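PDB 6E5F: lipoprotein LpqN from Mycobacterium tuberculosis, which supports cell envelope biogenesis and virulence, interacting with periplasmic loops of the mycolate transporters MmpL3 and MmpL11, and holds a dodecyl trehaloside in a lipid pocket. Local coordinates for residues G81-D86 and A123-L128; G106-Q111 and N116-I121; A160-F165 and F197-N202; G172-N177 and R181-K186. All blocks are in the same frame, centred on the assembly; numbering follows the deposited sequence. Where two conformers were deposited one is given.

Contact 1: G81-D86 and A123-L128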
loop_
_atom_site.group_PDB
_atom_site.type_symbol
_atom_site.label_atom_id
_atom_site.label_comp_id
_atom_site.label_asym_id
_atom_site.label_seq_id
_atom_site.Cartn_x
_atom_site.Cartn_y
_atom_site.Cartn_z
ATOM N N GLY A 81 -19.141 -5.703 -7.212
ATOM C CA GLY A 81 -19.249 -5.158 -5.878
ATOM C C GLY A 81 -18.034 -4.411 -5.380
ATOM O O GLY A 81 -18.055 -3.926 -4.237
ATOM N N SER A 82 -16.977 -4.290 -6.191
ATOM C CA SER A 82 -15.735 -3.683 -5.721
ATOM C C SER A 82 -15.587 -2.265 -6.250
ATOM O O SER A 82 -16.143 -1.907 -7.287
ATOM C CB SER A 82 -14.526 -4.518 -6.165
ATOM O OG SER A 82 -14.319 -4.446 -7.564
ATOM N N PRO A 83 -14.822 -1.414 -5.559
ATOM C CA PRO A 83 -14.628 -0.045 -6.049
ATOM C C PRO A 83 -13.736 -0.026 -7.279
ATOM O O PRO A 83 -12.941 -0.936 -7.518
ATOM C CB PRO A 83 -13.958 0.666 -4.865
ATOM C CG PRO A 83 -13.343 -0.404 -4.076
ATOM C CD PRO A 83 -14.189 -1.628 -4.249
ATOM N N THR A 84 -13.891 1.023 -8.078
ATOM C CA THR A 84 -13.027 1.255 -9.229
ATOM C C THR A 84 -11.932 2.219 -8.793
ATOM O O THR A 84 -12.223 3.348 -8.385
ATOM C CB THR A 84 -13.812 1.835 -10.402
ATOM O OG1 THR A 84 -14.933 0.991 -10.702
ATOM C CG2 THR A 84 -12.926 1.949 -11.638
ATOM N N ILE A 85 -10.685 1.772 -8.875
ATOM C CA ILE A 85 -9.537 2.534 -8.393
ATOM C C ILE A 85 -8.652 2.824 -9.596
ATOM O O ILE A 85 -8.052 1.908 -10.170
ATOM C CB ILE A 85 -8.777 1.782 -7.300
ATOM C CG1 ILE A 85 -9.695 1.550 -6.095
ATOM C CG2 ILE A 85 -7.538 2.567 -6.879
ATOM C CD1 ILE A 85 -9.187 0.526 -5.123
ATOM N N ASP A 86 -8.580 4.097 -9.982
ATOM C CA ASP A 86 -7.803 4.528 -11.144
ATOM C C ASP A 86 -6.472 5.075 -10.635
ATOM O O ASP A 86 -6.359 6.249 -10.277
ATOM C CB ASP A 86 -8.580 5.571 -11.941
ATOM C CG ASP A 86 -7.824 6.053 -13.166
ATOM O OD1 ASP A 86 -7.499 5.216 -14.033
ATOM O OD2 ASP A 86 -7.563 7.271 -13.264
ATOM N N ALA A 123 0.211 -2.702 -5.602
ATOM C CA ALA A 123 -1.091 -2.485 -4.985
ATOM C C ALA A 123 -1.699 -3.816 -4.561
ATOM O O ALA A 123 -1.507 -4.841 -5.217
ATOM C CB ALA A 123 -2.043 -1.792 -5.968
ATOM N N ILE A 124 -2.418 -3.780 -3.436
ATOM C CA ILE A 124 -3.204 -4.910 -2.957
ATOM C C ILE A 124 -4.561 -4.358 -2.545
ATOM O O ILE A 124 -4.635 -3.297 -1.911
ATOM C CB ILE A 124 -2.530 -5.577 -1.740
ATOM C CG1 ILE A 124 -1.083 -5.963 -2.057
ATOM C CG2 ILE A 124 -3.315 -6.797 -1.305
ATOM C CD1 ILE A 124 -0.189 -5.984 -0.838
ATOM N N LEU A 125 -5.629 -5.048 -2.909
ATOM C CA LEU A 125 -6.974 -4.650 -2.514
ATOM C C LEU A 125 -7.657 -5.834 -1.849
ATOM O O LEU A 125 -7.688 -6.935 -2.406
ATOM C CB LEU A 125 -7.789 -4.162 -3.708
ATOM C CG LEU A 125 -9.183 -3.591 -3.382
ATOM C CD1 LEU A 125 -9.075 -2.390 -2.445
ATOM C CD2 LEU A 125 -9.907 -3.203 -4.655
ATOM N N SER A 126 -8.175 -5.604 -0.645
ATOM C CA SER A 126 -8.863 -6.623 0.128
ATOM C C SER A 126 -10.259 -6.128 0.474
ATOM O O SER A 126 -10.490 -4.920 0.606
ATOM C CB SER A 126 -8.116 -6.941 1.424
ATOM O OG SER A 126 -6.767 -7.297 1.167
ATOM N N LYS A 127 -11.179 -7.066 0.622
ATOM C CA LYS A 127 -12.554 -6.792 1.008
ATOM C C LYS A 127 -12.751 -7.375 2.397
ATOM O O LYS A 127 -12.545 -8.577 2.601
ATOM C CB LYS A 127 -13.522 -7.432 0.020
ATOM C CG LYS A 127 -14.991 -7.190 0.334
ATOM C CD LYS A 127 -15.871 -7.895 -0.694
ATOM C CE LYS A 127 -17.338 -7.583 -0.499
ATOM N NZ LYS A 127 -18.174 -8.289 -1.513
ATOM N N LEU A 128 -13.127 -6.525 3.347
ATOM C CA LEU A 128 -13.357 -6.937 4.724
ATOM C C LEU A 128 -14.842 -6.821 5.029
ATOM O O LEU A 128 -15.451 -5.777 4.778
ATOM C CB LEU A 128 -12.565 -6.052 5.689
ATOM C CG LEU A 128 -11.061 -5.975 5.429
ATOM C CD1 LEU A 128 -10.382 -5.136 6.508
ATOM C CD2 LEU A 128 -10.441 -7.354 5.361
HETATM O O HOH W 1 -19.380 -5.451 -1.957
#

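Contact 2: G106-Q111 and N116-I121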
loop_
_atom_site.group_PDB
_atom_site.type_symbol
_atom_site.label_atom_id
_atom_site.label_comp_id
_atom_site.label_asym_id
_atom_site.label_seq_id
_atom_site.Cartn_x
_atom_site.Cartn_y
_atom_site.Cartn_z
ATOM N N GLY A 106 0.402 -2.896 -10.254
ATOM C CA GLY A 106 1.399 -1.998 -9.712
ATOM C C GLY A 106 2.114 -1.269 -10.829
ATOM O O GLY A 106 1.672 -1.262 -11.978
ATOM N N ILE A 107 3.228 -0.641 -10.456
ATOM C CA ILE A 107 4.081 0.052 -11.407
ATOM C C ILE A 107 5.528 -0.251 -11.055
ATOM O O ILE A 107 5.874 -0.436 -9.883
ATOM C CB ILE A 107 3.824 1.574 -11.423
ATOM C CG1 ILE A 107 3.925 2.150 -10.009
ATOM C CG2 ILE A 107 2.464 1.874 -12.032
ATOM C CD1 ILE A 107 3.832 3.663 -9.951
ATOM N N VAL A 108 6.371 -0.299 -12.081
ATOM C CA VAL A 108 7.803 -0.508 -11.924
ATOM C C VAL A 108 8.529 0.569 -12.717
ATOM O O VAL A 108 8.079 0.973 -13.795
ATOM C CB VAL A 108 8.231 -1.919 -12.376
ATOM C CG1 VAL A 108 7.875 -2.156 -13.837
ATOM C CG2 VAL A 108 9.720 -2.121 -12.154
ATOM N N TYR A 109 9.646 1.048 -12.173
ATOM C CA TYR A 109 10.431 2.090 -12.822
ATOM C C TYR A 109 11.242 1.487 -13.964
ATOM O O TYR A 109 11.887 0.447 -13.798
ATOM C CB TYR A 109 11.358 2.735 -11.793
ATOM C CG TYR A 109 12.068 3.980 -12.276
ATOM C CD1 TYR A 109 11.351 5.085 -12.711
ATOM C CD2 TYR A 109 13.455 4.057 -12.273
ATOM C CE1 TYR A 109 11.994 6.227 -13.147
ATOM C CE2 TYR A 109 14.106 5.195 -12.703
ATOM C CZ TYR A 109 13.370 6.278 -13.138
ATOM O OH TYR A 109 14.015 7.416 -13.569
ATOM N N THR A 110 11.213 2.146 -15.123
ATOM C CA THR A 110 11.800 1.602 -16.342
ATOM C C THR A 110 13.266 1.973 -16.535
ATOM O O THR A 110 13.858 1.577 -17.545
ATOM C CB THR A 110 11.002 2.063 -17.570
ATOM O OG1 THR A 110 11.113 3.486 -17.711
ATOM C CG2 THR A 110 9.540 1.677 -17.436
ATOM N N GLN A 111 13.863 2.722 -15.612
ATOM C CA GLN A 111 15.276 3.099 -15.696
ATOM C C GLN A 111 15.971 2.815 -14.370
ATOM O O GLN A 111 16.580 3.703 -13.765
ATOM C CB GLN A 111 15.411 4.567 -16.091
ATOM C CG GLN A 111 15.072 4.831 -17.550
ATOM C CD GLN A 111 14.661 6.266 -17.809
ATOM O OE1 GLN A 111 14.674 7.103 -16.906
ATOM N NE2 GLN A 111 14.288 6.558 -19.050
ATOM N N ASN A 116 17.673 -5.971 -11.847
ATOM C CA ASN A 116 17.231 -7.064 -10.992
ATOM C C ASN A 116 16.618 -6.580 -9.683
ATOM O O ASN A 116 16.152 -7.409 -8.894
ATOM C CB ASN A 116 18.406 -7.997 -10.686
ATOM C CG ASN A 116 18.717 -8.939 -11.832
ATOM O OD1 ASN A 116 18.240 -10.074 -11.863
ATOM N ND2 ASN A 116 19.518 -8.473 -12.782
ATOM N N ASP A 117 16.603 -5.268 -9.434
ATOM C CA ASP A 117 16.053 -4.717 -8.197
ATOM C C ASP A 117 15.532 -3.309 -8.472
ATOM O O ASP A 117 16.051 -2.323 -7.924
ATOM C CB ASP A 117 17.118 -4.713 -7.101
ATOM C CG ASP A 117 16.533 -4.496 -5.720
ATOM O OD1 ASP A 117 15.300 -4.350 -5.610
ATOM O OD2 ASP A 117 17.317 -4.483 -4.747
ATOM N N PRO A 118 14.510 -3.177 -9.308
ATOM C CA PRO A 118 14.024 -1.850 -9.694
ATOM C C PRO A 118 13.070 -1.289 -8.655
ATOM O O PRO A 118 12.398 -2.047 -7.940
ATOM C CB PRO A 118 13.280 -2.131 -11.006
ATOM C CG PRO A 118 12.743 -3.516 -10.817
ATOM C CD PRO A 118 13.806 -4.256 -10.028
ATOM N N PRO A 119 12.966 0.037 -8.549
ATOM C CA PRO A 119 11.915 0.620 -7.709
ATOM C C PRO A 119 10.542 0.173 -8.188
ATOM O O PRO A 119 10.268 0.127 -9.389
ATOM C CB PRO A 119 12.103 2.130 -7.897
ATOM C CG PRO A 119 13.514 2.290 -8.336
ATOM C CD PRO A 119 13.835 1.069 -9.145
ATOM N N THR A 120 9.676 -0.150 -7.231
ATOM C CA THR A 120 8.338 -0.626 -7.542
ATOM C C THR A 120 7.341 -0.072 -6.537
ATOM O O THR A 120 7.672 0.181 -5.374
ATOM C CB THR A 120 8.247 -2.159 -7.489
ATOM O OG1 THR A 120 8.515 -2.607 -6.154
ATOM C CG2 THR A 120 9.227 -2.795 -8.453
ATOM N N ILE A 121 6.107 0.105 -7.001
ATOM C CA ILE A 121 4.966 0.381 -6.139
ATOM C C ILE A 121 3.883 -0.626 -6.516
ATOM O O ILE A 121 3.396 -0.626 -7.652
ATOM C CB ILE A 121 4.465 1.828 -6.271
ATOM C CG1 ILE A 121 5.606 2.801 -5.944
ATOM C CG2 ILE A 121 3.266 2.061 -5.352
ATOM C CD1 ILE A 121 5.252 4.267 -6.097
#

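Contact 3: A160-F165 and F197-N202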
loop_
_atom_site.group_PDB
_atom_site.type_symbol
_atom_site.label_atom_id
_atom_site.label_comp_id
_atom_site.label_asym_id
_atom_site.label_seq_id
_atom_site.Cartn_x
_atom_site.Cartn_y
_atom_site.Cartn_z
ATOM N N ALA A 160 -3.723 10.805 5.818
ATOM C CA ALA A 160 -3.725 11.294 4.454
ATOM C C ALA A 160 -5.092 11.006 3.852
ATOM O O ALA A 160 -5.985 10.475 4.513
ATOM C CB ALA A 160 -2.611 10.627 3.643
ATOM N N THR A 161 -5.250 11.371 2.586
ATOM C CA THR A 161 -6.442 11.030 1.827
ATOM C C THR A 161 -6.017 10.565 0.443
ATOM O O THR A 161 -4.929 10.891 -0.040
ATOM C CB THR A 161 -7.409 12.216 1.706
ATOM O OG1 THR A 161 -6.780 13.277 0.978
ATOM C CG2 THR A 161 -7.826 12.721 3.086
ATOM N N LEU A 162 -6.890 9.785 -0.190
ATOM C CA LEU A 162 -6.689 9.349 -1.566
ATOM C C LEU A 162 -8.068 9.218 -2.196
ATOM O O LEU A 162 -8.929 8.531 -1.645
ATOM C CB LEU A 162 -5.969 7.995 -1.608
ATOM C CG LEU A 162 -4.771 7.761 -2.539
ATOM C CD1 LEU A 162 -4.922 6.443 -3.281
ATOM C CD2 LEU A 162 -4.494 8.895 -3.513
ATOM N N GLY A 163 -8.274 9.878 -3.334
ATOM C CA GLY A 163 -9.549 9.807 -4.020
ATOM C C GLY A 163 -10.748 10.160 -3.161
ATOM O O GLY A 163 -11.851 9.674 -3.415
ATOM N N GLY A 164 -10.547 10.994 -2.140
ATOM C CA GLY A 164 -11.620 11.404 -1.259
ATOM C C GLY A 164 -11.834 10.526 -0.044
ATOM O O GLY A 164 -12.707 10.840 0.778
ATOM N N PHE A 165 -11.072 9.443 0.102
ATOM C CA PHE A 165 -11.207 8.514 1.213
ATOM C C PHE A 165 -10.049 8.685 2.190
ATOM O O PHE A 165 -8.966 9.147 1.821
ATOM C CB PHE A 165 -11.265 7.067 0.705
ATOM C CG PHE A 165 -12.555 6.734 0.012
ATOM C CD1 PHE A 165 -13.639 6.268 0.734
ATOM C CD2 PHE A 165 -12.686 6.898 -1.355
ATOM C CE1 PHE A 165 -14.830 5.966 0.102
ATOM C CE2 PHE A 165 -13.874 6.596 -1.989
ATOM C CZ PHE A 165 -14.946 6.132 -1.258
ATOM N N PHE A 197 -13.437 -1.976 2.010
ATOM C CA PHE A 197 -12.326 -2.315 1.139
ATOM C C PHE A 197 -11.083 -1.596 1.635
ATOM O O PHE A 197 -11.148 -0.440 2.080
ATOM C CB PHE A 197 -12.639 -1.921 -0.302
ATOM C CG PHE A 197 -13.734 -2.745 -0.923
ATOM C CD1 PHE A 197 -15.060 -2.409 -0.741
ATOM C CD2 PHE A 197 -13.430 -3.869 -1.675
ATOM C CE1 PHE A 197 -16.067 -3.181 -1.311
ATOM C CE2 PHE A 197 -14.429 -4.633 -2.245
ATOM C CZ PHE A 197 -15.745 -4.286 -2.059
ATOM N N VAL A 198 -9.957 -2.290 1.595
ATOM C CA VAL A 198 -8.685 -1.758 2.072
ATOM C C VAL A 198 -7.689 -1.852 0.926
ATOM O O VAL A 198 -7.329 -2.956 0.489
ATOM C CB VAL A 198 -8.174 -2.514 3.303
ATOM C CG1 VAL A 198 -6.839 -1.908 3.781
ATOM C CG2 VAL A 198 -9.217 -2.499 4.419
ATOM N N LEU A 199 -7.248 -0.700 0.440
ATOM C CA LEU A 199 -6.213 -0.618 -0.578
ATOM C C LEU A 199 -4.895 -0.353 0.119
ATOM O O LEU A 199 -4.813 0.536 0.969
ATOM C CB LEU A 199 -6.510 0.529 -1.541
ATOM C CG LEU A 199 -5.434 0.864 -2.576
ATOM C CD1 LEU A 199 -5.353 -0.223 -3.629
ATOM C CD2 LEU A 199 -5.704 2.225 -3.207
ATOM N N GLN A 200 -3.874 -1.123 -0.226
ATOM C CA GLN A 200 -2.526 -0.838 0.255
ATOM C C GLN A 200 -1.615 -0.652 -0.942
ATOM O O GLN A 200 -1.647 -1.444 -1.891
ATOM C CB GLN A 200 -2.025 -1.930 1.206
ATOM C CG GLN A 200 -2.811 -1.957 2.528
ATOM C CD GLN A 200 -2.139 -2.755 3.624
ATOM O OE1 GLN A 200 -1.816 -3.928 3.452
ATOM N NE2 GLN A 200 -1.920 -2.114 4.767
ATOM N N LEU A 201 -0.839 0.422 -0.905
ATOM C CA LEU A 201 0.187 0.696 -1.901
ATOM C C LEU A 201 1.537 0.549 -1.208
ATOM O O LEU A 201 1.831 1.281 -0.256
ATOM C CB LEU A 201 0.015 2.092 -2.492
ATOM C CG LEU A 201 -1.358 2.385 -3.117
ATOM C CD1 LEU A 201 -1.432 3.837 -3.573
ATOM C CD2 LEU A 201 -1.656 1.448 -4.275
ATOM N N ASN A 202 2.317 -0.417 -1.659
ATOM C CA ASN A 202 3.583 -0.786 -1.026
ATOM C C ASN A 202 4.715 -0.355 -1.947
ATOM O O ASN A 202 4.896 -0.936 -3.022
ATOM C CB ASN A 202 3.628 -2.299 -0.811
ATOM C CG ASN A 202 2.608 -2.785 0.201
ATOM O OD1 ASN A 202 2.232 -2.059 1.111
ATOM N ND2 ASN A 202 2.160 -4.023 0.049
#

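Contact 4: G172-N177 and R181-K186. With L6T (alpha-D-glucopyranosyl 6-O-dodecyl-alpha-D-glucopyranoside), chain B.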
loop_
_atom_site.group_PDB
_atom_site.type_symbol
_atom_site.label_atom_id
_atom_site.label_comp_id
_atom_site.label_asym_id
_atom_site.label_seq_id
_atom_site.Cartn_x
_atom_site.Cartn_y
_atom_site.Cartn_z
ATOM N N GLY A 172 9.957 4.805 5.601
ATOM C CA GLY A 172 11.229 4.808 6.294
ATOM C C GLY A 172 12.213 3.940 5.560
ATOM O O GLY A 172 12.105 3.733 4.349
ATOM N N SER A 173 13.197 3.451 6.305
ATOM C CA SER A 173 14.234 2.598 5.757
ATOM C C SER A 173 14.310 1.318 6.568
ATOM O O SER A 173 13.953 1.286 7.747
ATOM C CB SER A 173 15.598 3.288 5.791
ATOM O OG SER A 173 15.592 4.467 5.008
ATOM N N TYR A 174 14.775 0.255 5.916
ATOM C CA TYR A 174 15.073 -0.995 6.599
ATOM C C TYR A 174 16.222 -1.661 5.861
ATOM O O TYR A 174 16.557 -1.293 4.731
ATOM C CB TYR A 174 13.842 -1.910 6.719
ATOM C CG TYR A 174 13.531 -2.772 5.513
ATOM C CD1 TYR A 174 13.211 -2.204 4.291
ATOM C CD2 TYR A 174 13.526 -4.160 5.608
ATOM C CE1 TYR A 174 12.921 -2.995 3.189
ATOM C CE2 TYR A 174 13.227 -4.953 4.514
ATOM C CZ TYR A 174 12.924 -4.363 3.307
ATOM O OH TYR A 174 12.627 -5.138 2.207
ATOM N N SER A 175 16.854 -2.621 6.528
ATOM C CA SER A 175 18.006 -3.325 5.983
ATOM C C SER A 175 17.592 -4.719 5.542
ATOM O O SER A 175 16.966 -5.458 6.309
ATOM C CB SER A 175 19.119 -3.428 7.027
ATOM O OG SER A 175 19.674 -2.153 7.297
ATOM N N LYS A 176 17.939 -5.072 4.306
ATOM C CA LYS A 176 17.671 -6.398 3.767
ATOM C C LYS A 176 18.912 -6.864 3.024
ATOM O O LYS A 176 19.376 -6.187 2.102
ATOM C CB LYS A 176 16.461 -6.377 2.828
ATOM C CG LYS A 176 16.278 -7.661 2.030
ATOM C CD LYS A 176 14.826 -7.880 1.635
ATOM C CE LYS A 176 14.679 -9.107 0.749
ATOM N NZ LYS A 176 13.272 -9.585 0.685
ATOM N N ASN A 177 19.449 -8.014 3.429
ATOM C CA ASN A 177 20.653 -8.568 2.813
ATOM C C ASN A 177 21.820 -7.590 2.893
ATOM O O ASN A 177 22.647 -7.518 1.982
ATOM C CB ASN A 177 20.393 -8.996 1.365
ATOM C CG ASN A 177 19.275 -10.017 1.254
ATOM O OD1 ASN A 177 19.140 -10.900 2.100
ATOM N ND2 ASN A 177 18.461 -9.893 0.211
ATOM N N ARG A 181 17.136 -0.100 2.307
ATOM C CA ARG A 181 16.035 0.047 1.368
ATOM C C ARG A 181 15.050 1.068 1.904
ATOM O O ARG A 181 14.810 1.132 3.112
ATOM C CB ARG A 181 15.297 -1.285 1.159
ATOM C CG ARG A 181 16.202 -2.451 0.783
ATOM C CD ARG A 181 15.389 -3.664 0.346
ATOM N NE ARG A 181 14.666 -3.390 -0.896
ATOM C CZ ARG A 181 15.176 -3.569 -2.112
ATOM N NH1 ARG A 181 16.408 -4.038 -2.264
ATOM N NH2 ARG A 181 14.450 -3.276 -3.178
ATOM N N THR A 182 14.481 1.863 1.005
ATOM C CA THR A 182 13.378 2.751 1.346
ATOM C C THR A 182 12.068 2.009 1.118
ATOM O O THR A 182 11.862 1.403 0.061
ATOM C CB THR A 182 13.432 4.012 0.488
ATOM O OG1 THR A 182 14.632 4.738 0.801
ATOM C CG2 THR A 182 12.229 4.897 0.744
ATOM N N VAL A 183 11.199 2.041 2.120
ATOM C CA VAL A 183 9.913 1.360 2.061
ATOM C C VAL A 183 8.844 2.318 2.556
ATOM O O VAL A 183 9.075 3.143 3.440
ATOM C CB VAL A 183 9.926 0.064 2.899
ATOM C CG1 VAL A 183 10.092 0.375 4.387
ATOM C CG2 VAL A 183 8.666 -0.734 2.650
ATOM N N ALA A 184 7.656 2.199 1.978
ATOM C CA ALA A 184 6.549 3.005 2.444
ATOM C C ALA A 184 5.265 2.285 2.095
ATOM O O ALA A 184 5.214 1.467 1.168
ATOM C CB ALA A 184 6.544 4.389 1.808
ATOM N N GLN A 185 4.229 2.606 2.851
ATOM C CA GLN A 185 2.938 1.976 2.647
ATOM C C GLN A 185 1.846 2.996 2.887
ATOM O O GLN A 185 1.797 3.625 3.948
ATOM C CB GLN A 185 2.766 0.793 3.592
ATOM C CG GLN A 185 1.470 0.030 3.393
ATOM C CD GLN A 185 1.340 -1.096 4.373
ATOM O OE1 GLN A 185 1.158 -0.870 5.568
ATOM N NE2 GLN A 185 1.433 -2.326 3.878
ATOM N N LYS A 186 0.975 3.158 1.894
ATOM C CA LYS A 186 -0.234 3.952 2.044
ATOM C C LYS A 186 -1.413 2.995 2.118
ATOM O O LYS A 186 -1.583 2.147 1.235
ATOM C CB LYS A 186 -0.417 4.934 0.884
ATOM C CG LYS A 186 -1.524 5.957 1.140
ATOM C CD LYS A 186 -1.457 7.140 0.179
ATOM C CE LYS A 186 -2.283 8.316 0.696
ATOM N NZ LYS A 186 -2.067 9.570 -0.086
HETATM C C1 L6T B . 14.170 7.600 8.434
HETATM C C2 L6T B . 15.245 6.697 7.852
HETATM C C3 L6T B . 15.851 7.355 6.633
HETATM C C4 L6T B . 14.746 7.637 5.633
HETATM C C5 L6T B . 13.725 8.561 6.293
HETATM C C6 L6T B . 12.614 8.964 5.281
HETATM C CAA L6T B . 13.791 9.535 9.679
HETATM C CAO L6T B . 14.810 8.712 11.673
HETATM C CAP L6T B . 14.540 7.908 12.948
HETATM C CAR L6T B . 15.309 10.101 12.037
HETATM C CAT L6T B . 15.572 10.871 10.757
HETATM C CAV L6T B . 14.279 10.944 9.974
HETATM C CAX L6T B . 10.880 7.876 4.152
HETATM C CAY L6T B . 10.888 8.226 2.634
HETATM C CAZ L6T B . 9.614 7.530 2.159
HETATM C CBA L6T B . 9.250 8.148 0.808
HETATM C CBB L6T B . 8.524 6.960 0.163
HETATM C CBC L6T B . 7.379 7.510 -0.638
HETATM C CBD L6T B . 6.564 6.285 -1.178
HETATM C CBE L6T B . 5.178 6.812 -1.454
HETATM C CBF L6T B . 4.101 6.242 -0.460
HETATM C CBG L6T B . 3.724 4.803 -0.867
HETATM C CBH L6T B . 3.187 4.760 -2.283
HETATM C CBI L6T B . 2.204 5.888 -2.617
HETATM O O1 L6T B . 14.754 8.834 8.876
HETATM O O2 L6T B . 16.267 6.481 8.830
HETATM O O3 L6T B . 16.832 6.488 6.051
HETATM O O4 L6T B . 15.311 8.265 4.484
HETATM O O5 L6T B . 13.157 7.882 7.437
HETATM O O6 L6T B . 12.200 7.762 4.697
HETATM O OAN L6T B . 13.588 8.817 10.916
HETATM O OAQ L6T B . 13.475 8.515 13.681
HETATM O OAS L6T B . 16.523 10.002 12.795
HETATM O OAU L6T B . 16.027 12.195 11.067
HETATM O OAW L6T B . 14.498 11.645 8.743
HETATM O O HOH W 2 16.606 4.025 2.614
HETATM O O HOH W 3 18.117 -5.633 -0.511
#

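Contact 1: G81-D86 and A123-L128
With CG1 of Ile85 set anti to its carbonyl carbon (chi1 -62°) and CG of Leu125 anti to its backbone N (chi1 -174°), the two side chains reach toward each other and meet tip to tip. The meeting is methyl against methyl: Ile85 CD1 comes within 3.8 Å of Leu125 CD2 and sits 4.0 Å from Leu125 CD1, facing both branches of the leucine fork. Pro83 joins from its ring carbon CG, 4.5 Å from Leu125 CD2, a looser touch that widens the same apolar patch. All three residues are buried, and Val75 and Tyr104 also lie against Leu125, while Phe197 of the neighbouring strand packs on Pro83.

Two sheets are joined here. Strand 84-86 pairs with the C-terminal strand 225-227, Thr84 bonding to Thr227 and Asp86 to Thr225 through their backbones, and Ile85 of this little ribbon packs its side chain against strand 120-130 of the large antiparallel sheet, within a family assigned to the Mog1p/PsbP clan.

Further along, the link turns polar. Lys127 is stretched out at every torsion, which carries its amine far enough to approach the loop at Gly81. A single water closes the remaining gap, accepting from Lys127 NZ at 3.1 Å and donating to Gly81 O at 3.0 Å.

Contact 2: G106-Q111 and N116-I121
A beta hairpin brings strand 106-109 back against the start of strand 120-130, and its antiparallel ladder carries this contact. Ile107 and Ile121 form a hydrogen-bonded pair: Ile107 N gives to Ile121 O at 2.8 Å, and Ile121 N returns the bond to Ile107 O at 2.9 Å. Nearer the turn, Tyr109 N donates to Pro119 O at 3.0 Å. Pro119 has no N-H to give back, so this rung holds by one bond.

Side chains divide between the two faces. On one, Ile107 and Ile121 lie side by side and point the same way, Ile107 CG1 resting 3.8 Å from Ile121 CB; helix 210-223 packs over Ile121 through Ala216 and Ile220, and the bound dodecyl trehaloside comes within about 4 Å of that side chain, nearest atom to nearest atom. On the other, CG2 of Val108, anti to its backbone N, swings against the Pro118 ring, 3.6 Å from Pro118 CG, and also meets Thr120 CG2 at 3.8 Å. Pro119 lays CD 4.0 Å from Tyr109 CB, while the phenol ring goes on to meet Trp93. Alternating faces and paired backbone bonds of this sort are characteristic of an antiparallel hairpin, here continued by strand 93-96 on the far side of 106-109.

Contact 3: A160-F165 and F197-N202
Leu162 sends its CD1 methyl into the notch between two leucines of strand 195-206, 4.3 Å from Leu199 CD2 and 4.4 Å from Leu201 CD1. These are loose apolar contacts among buried methyl groups, and the backbones stay well apart, with the CA atoms of Leu162 and Leu199 10.0 Å from each other. In Leu162 chi1 and chi2, both near -133°, depart from the staggered positions and leave CD1 facing the two leucines.

Just beyond Leu162 the chain reverses. A type I' turn runs from Leu162 to Phe165 through Gly163 and Gly164, whose positive phi angles suit it, and the two end residues pair both ways, Phe165 N to Leu162 O at 2.9 Å and Leu162 N to Phe165 O at 3.0 Å. Leu162 thus projects from the tight end of a two-residue hairpin loop.

Leu201 also borders the lipid: its CD1 is 4.3 Å from CBI, the terminal carbon of the dodecyl tail. In the curled sheet strands 165-176 and 179-192 both lie between the two segments; Val188 of the latter touches Leu162 and bonds by its backbone to Leu199. Ala123 of strand 120-130 packs on Leu201, and Thr224, just after helix 210-223, meets Leu162.

Contact 4: G172-N177 and R181-K186
A sugar hydroxyl and a water both meet one serine across this strand pair: Ser173 OG is 2.6 Å from O3 of the bound dodecyl trehaloside in a short hydrogen bond, and a water hydrogen-bonded to the same OG also bonds to Thr182 OG1. Thr182 OG1 has a further partner in Thr210. The glycolipid then runs down the face bearing these two residues. Its ether oxygen O6 passes 3.5 Å from Gly172 CA, and the alkyl carbon CBD lies 3.5 Å from Ala184 CB.

On the other face Tyr174 and Arg181 lie side by side, pointing the same way. The tyrosine CG sits between backbone N and carbonyl carbon (chi1 83°), which lays the ring along the arginine's aliphatic part: Tyr174 CE1 is 3.6 Å from Arg181 CB and Tyr174 OH 3.6 Å from Arg181 CD. Ring and guanidinium planes stand 71° apart. Beyond the ring, the guanidinium makes salt bridges to Asp204 and Asp117, which probably help fix its rotation, and a water links Arg181 NH1 to Lys176 O.

Four backbone bonds join the strands, among them Arg181 N to Tyr174 O at 2.8 Å and Val183 N to Gly172 O at 2.9 Å. This is an antiparallel beta hairpin that forms one wall of the glycolipid pocket.

From the N terminus, residues 81-86 open the wide loop that contact 1 closes at 123-128, and the short hairpin of contact 2 falls wholly within it. After the helices 134-140 and 143-146, residues 160-165 begin a second loop, closed by 197-202 in contact 3, with the hairpin of contact 4 held inside. The two loops follow in series and none cross. Strands 120-130 and 195-206 run side by side, joining contacts 1 and 3 by backbone bonds, while the Asp117-Arg181 salt bridge connects the loop of the first hairpin to a strand of the second. All four reach one large antiparallel sheet, and contact 1 packs the small ribbon of 84-86 and 225-227 against it.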